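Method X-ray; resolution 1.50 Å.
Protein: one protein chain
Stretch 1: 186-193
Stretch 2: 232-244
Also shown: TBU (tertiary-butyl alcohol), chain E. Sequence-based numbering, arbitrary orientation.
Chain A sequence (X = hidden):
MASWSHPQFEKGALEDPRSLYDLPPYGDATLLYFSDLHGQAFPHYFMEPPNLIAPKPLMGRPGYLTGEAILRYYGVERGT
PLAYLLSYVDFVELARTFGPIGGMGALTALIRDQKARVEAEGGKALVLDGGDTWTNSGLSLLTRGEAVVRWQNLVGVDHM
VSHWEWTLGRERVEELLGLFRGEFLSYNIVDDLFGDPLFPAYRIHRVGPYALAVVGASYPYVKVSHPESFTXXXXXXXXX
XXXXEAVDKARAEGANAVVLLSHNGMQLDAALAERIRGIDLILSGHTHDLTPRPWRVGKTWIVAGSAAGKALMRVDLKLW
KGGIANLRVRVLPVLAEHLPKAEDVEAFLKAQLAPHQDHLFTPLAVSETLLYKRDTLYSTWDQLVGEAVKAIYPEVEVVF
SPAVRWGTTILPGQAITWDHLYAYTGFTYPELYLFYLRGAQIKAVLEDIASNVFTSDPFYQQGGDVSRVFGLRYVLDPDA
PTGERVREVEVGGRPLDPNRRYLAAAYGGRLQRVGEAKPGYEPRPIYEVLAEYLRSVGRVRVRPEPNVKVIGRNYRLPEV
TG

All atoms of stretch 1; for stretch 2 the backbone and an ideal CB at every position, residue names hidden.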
# COMPACT_ATOMS: atom_id res chain seq x y z
N SER A 186 -10.54 2.37 15.97
CA SER A 186 -11.26 2.83 14.79
C SER A 186 -12.50 3.60 15.21
O SER A 186 -13.39 3.04 15.85
CB SER A 186 -11.64 1.69 13.85
OG SER A 186 -10.54 1.31 13.02
N TYR A 187 -12.56 4.88 14.88
CA TYR A 187 -13.72 5.69 15.23
C TYR A 187 -14.86 5.40 14.25
O TYR A 187 -16.04 5.62 14.56
CB TYR A 187 -13.38 7.19 15.16
CG TYR A 187 -13.52 7.77 13.76
CD1 TYR A 187 -14.72 8.33 13.33
CD2 TYR A 187 -12.48 7.66 12.84
CE1 TYR A 187 -14.87 8.82 12.04
CE2 TYR A 187 -12.63 8.12 11.54
CZ TYR A 187 -13.81 8.71 11.14
OH TYR A 187 -13.96 9.15 9.85
N ASN A 188 -14.51 4.90 13.06
CA ASN A 188 -15.47 4.77 11.98
C ASN A 188 -16.16 3.45 11.67
O ASN A 188 -17.08 3.43 10.85
CB ASN A 188 -14.91 5.39 10.68
CG ASN A 188 -13.64 4.70 10.20
OD1 ASN A 188 -12.75 4.36 10.98
ND2 ASN A 188 -13.57 4.49 8.88
N ILE A 189 -15.71 2.36 12.27
CA ILE A 189 -16.32 1.06 12.02
C ILE A 189 -17.50 0.95 12.98
O ILE A 189 -17.32 0.86 14.19
CB ILE A 189 -15.31 -0.08 12.19
CG1 ILE A 189 -14.15 0.09 11.20
CG2 ILE A 189 -15.99 -1.45 11.95
CD1 ILE A 189 -13.00 -0.86 11.42
N VAL A 190 -18.71 0.98 12.42
CA VAL A 190 -19.92 0.95 13.23
C VAL A 190 -20.88 -0.09 12.68
O VAL A 190 -20.76 -0.52 11.54
CB VAL A 190 -20.60 2.35 13.28
CG1 VAL A 190 -19.60 3.42 13.75
CG2 VAL A 190 -21.19 2.72 11.91
N ASP A 191 -21.87 -0.46 13.49
CA ASP A 191 -22.87 -1.40 13.03
C ASP A 191 -23.74 -0.66 12.02
O ASP A 191 -24.08 0.51 12.22
CB ASP A 191 -23.74 -1.85 14.20
CG ASP A 191 -24.87 -2.72 13.75
OD1 ASP A 191 -24.59 -3.86 13.35
OD2 ASP A 191 -26.00 -2.20 13.65
N ASP A 192 -24.09 -1.33 10.92
CA ASP A 192 -24.84 -0.67 9.86
C ASP A 192 -26.33 -0.41 10.09
O ASP A 192 -26.99 0.26 9.29
CB ASP A 192 -24.56 -1.31 8.49
CG ASP A 192 -25.26 -2.65 8.30
OD1 ASP A 192 -25.87 -3.17 9.26
OD2 ASP A 192 -25.20 -3.18 7.17
N LEU A 193 -26.86 -0.92 11.20
CA LEU A 193 -28.26 -0.75 11.52
C LEU A 193 -28.48 0.22 12.69
O LEU A 193 -29.37 1.06 12.65
CB LEU A 193 -28.90 -2.10 11.84
CG LEU A 193 -30.36 -2.13 12.30
CD1 LEU A 193 -31.25 -1.55 11.21
CD2 LEU A 193 -30.77 -3.56 12.61
N UNK A 232 -20.29 -7.51 5.70
CA UNK A 232 -21.74 -7.38 5.88
C UNK A 232 -22.07 -7.09 7.34
O UNK A 232 -21.53 -7.72 8.25
CB UNK A 232 -22.46 -8.65 5.42
N UNK A 233 -22.92 -6.09 7.56
CA UNK A 233 -23.32 -5.70 8.90
C UNK A 233 -22.52 -4.53 9.42
O UNK A 233 -22.86 -3.93 10.45
CB UNK A 233 -23.18 -6.89 9.86
N UNK A 234 -21.45 -4.19 8.70
CA UNK A 234 -20.60 -3.08 9.10
C UNK A 234 -20.65 -1.89 8.15
O UNK A 234 -20.80 -2.06 6.94
CB UNK A 234 -19.15 -3.57 9.22
N UNK A 235 -20.45 -0.70 8.72
CA UNK A 235 -20.31 0.53 7.94
C UNK A 235 -18.93 1.09 8.33
O UNK A 235 -18.55 1.04 9.49
CB UNK A 235 -21.44 1.52 8.21
N UNK A 236 -18.20 1.61 7.35
CA UNK A 236 -16.86 2.17 7.56
C UNK A 236 -16.88 3.65 7.15
O UNK A 236 -15.83 4.30 7.06
CB UNK A 236 -15.81 1.40 6.76
N UNK A 237 -18.06 4.15 6.80
CA UNK A 237 -18.17 5.50 6.26
C UNK A 237 -17.37 6.59 6.96
O UNK A 237 -17.32 6.65 8.19
CB UNK A 237 -19.64 5.91 6.27
N UNK A 238 -16.76 7.47 6.16
CA UNK A 238 -16.05 8.62 6.69
C UNK A 238 -17.14 9.48 7.33
O UNK A 238 -18.14 9.81 6.69
CB UNK A 238 -15.26 9.37 5.61
N UNK A 239 -16.98 9.79 8.61
CA UNK A 239 -17.97 10.55 9.36
C UNK A 239 -17.27 11.69 10.10
O UNK A 239 -16.76 11.50 11.21
CB UNK A 239 -18.73 9.65 10.34
N UNK A 240 -17.19 12.84 9.44
CA UNK A 240 -16.49 14.00 10.00
C UNK A 240 -16.98 14.40 11.39
O UNK A 240 -16.18 14.75 12.25
CB UNK A 240 -16.64 15.19 9.05
N UNK A 241 -18.29 14.32 11.60
CA UNK A 241 -18.88 14.66 12.90
C UNK A 241 -18.35 13.74 13.99
O UNK A 241 -17.87 14.20 15.02
CB UNK A 241 -20.41 14.57 12.84
N UNK A 242 -18.45 12.43 13.76
CA UNK A 242 -17.98 11.44 14.72
C UNK A 242 -16.48 11.60 14.98
O UNK A 242 -16.01 11.43 16.11
CB UNK A 242 -18.28 10.03 14.22
N UNK A 243 -15.72 11.92 13.93
CA UNK A 243 -14.28 12.11 14.08
C UNK A 243 -14.00 13.34 14.95
O UNK A 243 -13.18 13.28 15.86
CB UNK A 243 -13.61 12.26 12.71
N UNK A 244 -14.70 14.43 14.65
CA UNK A 244 -14.54 15.67 15.41
C UNK A 244 -14.91 15.48 16.88
O UNK A 244 -14.23 15.98 17.77
CB UNK A 244 -15.40 16.78 14.80
O TBU E . -19.30 1.63 4.66
C TBU E . -20.35 2.39 4.03
C1 TBU E . -21.56 2.46 4.93
C2 TBU E . -19.99 3.85 3.70
C3 TBU E . -20.75 1.68 2.75

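Position 232 points its CB away from stretch 1, with nothing within 5.5 Å, so these atoms constrain it little; it is Glu 232. At 233, phi/psi of 97/-11° would jam a CB against the preceding carbonyl, which by itself calls for glycine, and Gly 233 is found. Its O accepts from Asp 192 N at 2.9 Å.

Position 234 has extended angles and lies in an antiparallel bridge with Asp 191. Its CB leads away overall, yet sits 4.7 Å from Ile 189 CG2, so an aliphatic side chain that can reach Ile 189 would suit, Leu or Ile among them. Leu 234 occupies it, with CD2 4.4 Å from Ile 189 CG2.

Position 235 pairs with Val 190 through two backbone hydrogen bonds, N to Val 190 O (2.8 Å) and O from Val 190 N (2.9 Å). Its CB shares a face of the sheet with Val 190, 3.9 Å from Val 190 CG2 and 4.2 Å from Asp 192 CB. A small or beta-branched residue would suit. The residue is Ser 235, whose CB packs against Val 190 CG2.

At 236 the backbone leaves the strand; its O accepts from Asn 188 ND2 (2.9 Å), while its N donates to the tert-butanol O (2.9 Å). The CB points away, but a long apolar or aromatic side chain could turn back to Ile 189. Phe 236 does so: CE1 lies 3.6 Å from Ile 189 CD1, and Ile 189 CG2 sits over one ring face.

Position 237 points away from stretch 1, but its CB lies 3.3 Å from tert-butanol C2, leaving little space on that side, so a small residue suits; it is Ala 237. The CB at 238 points away, though 4.4 Å from Tyr 187 OH, so an apolar or a polar side chain could fit; Leu 238 turns its end back, with CD1 3.5 Å from Tyr 187 OH.

Position 239 directly precedes a helix, where Asp, Asn, Ser or Thr could cap. Asp 239 accepts from the backbone N of 242 through OD1 (3.3 Å), and its own N gives a weak hydrogen bond to Tyr 187 OH (3.3 Å).

Positions 240, 241 and 244 do not contact stretch 1 and suit polar helix formers: Glu 240, Arg 241 and Gln 244.

At 242 the CB points toward stretch 1, 4.0 Å from Tyr 187 CD1, so a long chain could extend past the ring. Arg 242 sets CB at the ring edge, and Val 190 CG1 lies over its guanidinium. The CB at 243 is 3.7 Å from Tyr 187 CE1, inviting an aliphatic residue; Leu 243 CB covers a ring face of Tyr 187, a CH-pi contact.

Stretch 2 232-244: EGLSFALDERRLQ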
# COMPACT_ATOMS: atom_id res chain seq x y z
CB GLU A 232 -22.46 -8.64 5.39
CG GLU A 232 -22.15 -9.90 6.16
CD GLU A 232 -22.47 -11.15 5.36
OE1 GLU A 232 -21.57 -12.00 5.20
OE2 GLU A 232 -23.61 -11.27 4.87
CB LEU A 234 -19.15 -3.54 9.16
CG LEU A 234 -18.86 -4.71 10.10
CD1 LEU A 234 -17.40 -5.15 10.01
CD2 LEU A 234 -19.23 -4.32 11.51
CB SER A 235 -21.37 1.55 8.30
OG SER A 235 -21.10 2.77 7.63
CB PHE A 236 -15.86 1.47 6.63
CG PHE A 236 -15.44 0.11 7.09
CD1 PHE A 236 -14.15 -0.10 7.55
CD2 PHE A 236 -16.30 -0.98 7.00
CE1 PHE A 236 -13.74 -1.35 7.96
CE2 PHE A 236 -15.89 -2.23 7.43
CZ PHE A 236 -14.61 -2.41 7.93
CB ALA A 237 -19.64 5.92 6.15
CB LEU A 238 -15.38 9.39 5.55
CG LEU A 238 -14.79 10.76 5.88
CD1 LEU A 238 -13.52 10.60 6.69
CD2 LEU A 238 -14.52 11.54 4.60
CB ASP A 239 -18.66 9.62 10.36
CG ASP A 239 -19.93 10.21 10.96
OD1 ASP A 239 -20.02 11.45 11.08
OD2 ASP A 239 -20.80 9.42 11.37
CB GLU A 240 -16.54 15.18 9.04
CG GLU A 240 -15.81 14.92 7.74
CD GLU A 240 -15.73 16.14 6.86
OE1 GLU A 240 -16.73 16.48 6.21
OE2 GLU A 240 -14.65 16.77 6.82
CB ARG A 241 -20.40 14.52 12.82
CG ARG A 241 -21.18 15.62 13.54
CD ARG A 241 -22.61 15.18 13.80
NE ARG A 241 -22.67 14.10 14.79
CZ ARG A 241 -22.79 12.81 14.48
NH1 ARG A 241 -22.88 12.43 13.22
NH2 ARG A 241 -22.82 11.90 15.45
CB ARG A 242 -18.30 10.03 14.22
CG ARG A 242 -18.48 8.99 15.32
CD ARG A 242 -18.56 7.57 14.77
NE ARG A 242 -19.84 7.26 14.13
CZ ARG A 242 -20.94 6.86 14.78
NH1 ARG A 242 -20.93 6.74 16.10
NH2 ARG A 242 -22.04 6.58 14.10
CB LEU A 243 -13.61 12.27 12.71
CG LEU A 243 -12.08 12.50 12.74
CD1 LEU A 243 -11.35 11.44 13.56
CD2 LEU A 243 -11.53 12.56 11.31
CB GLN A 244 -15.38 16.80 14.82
CG GLN A 244 -15.16 18.15 15.51
CD GLN A 244 -13.74 18.68 15.36
OE1 GLN A 244 -13.40 19.28 14.34
NE2 GLN A 244 -12.91 18.46 16.38
O HOH W 1 -18.72 5.49 10.18
O HOH W 2 -23.41 -3.94 5.28
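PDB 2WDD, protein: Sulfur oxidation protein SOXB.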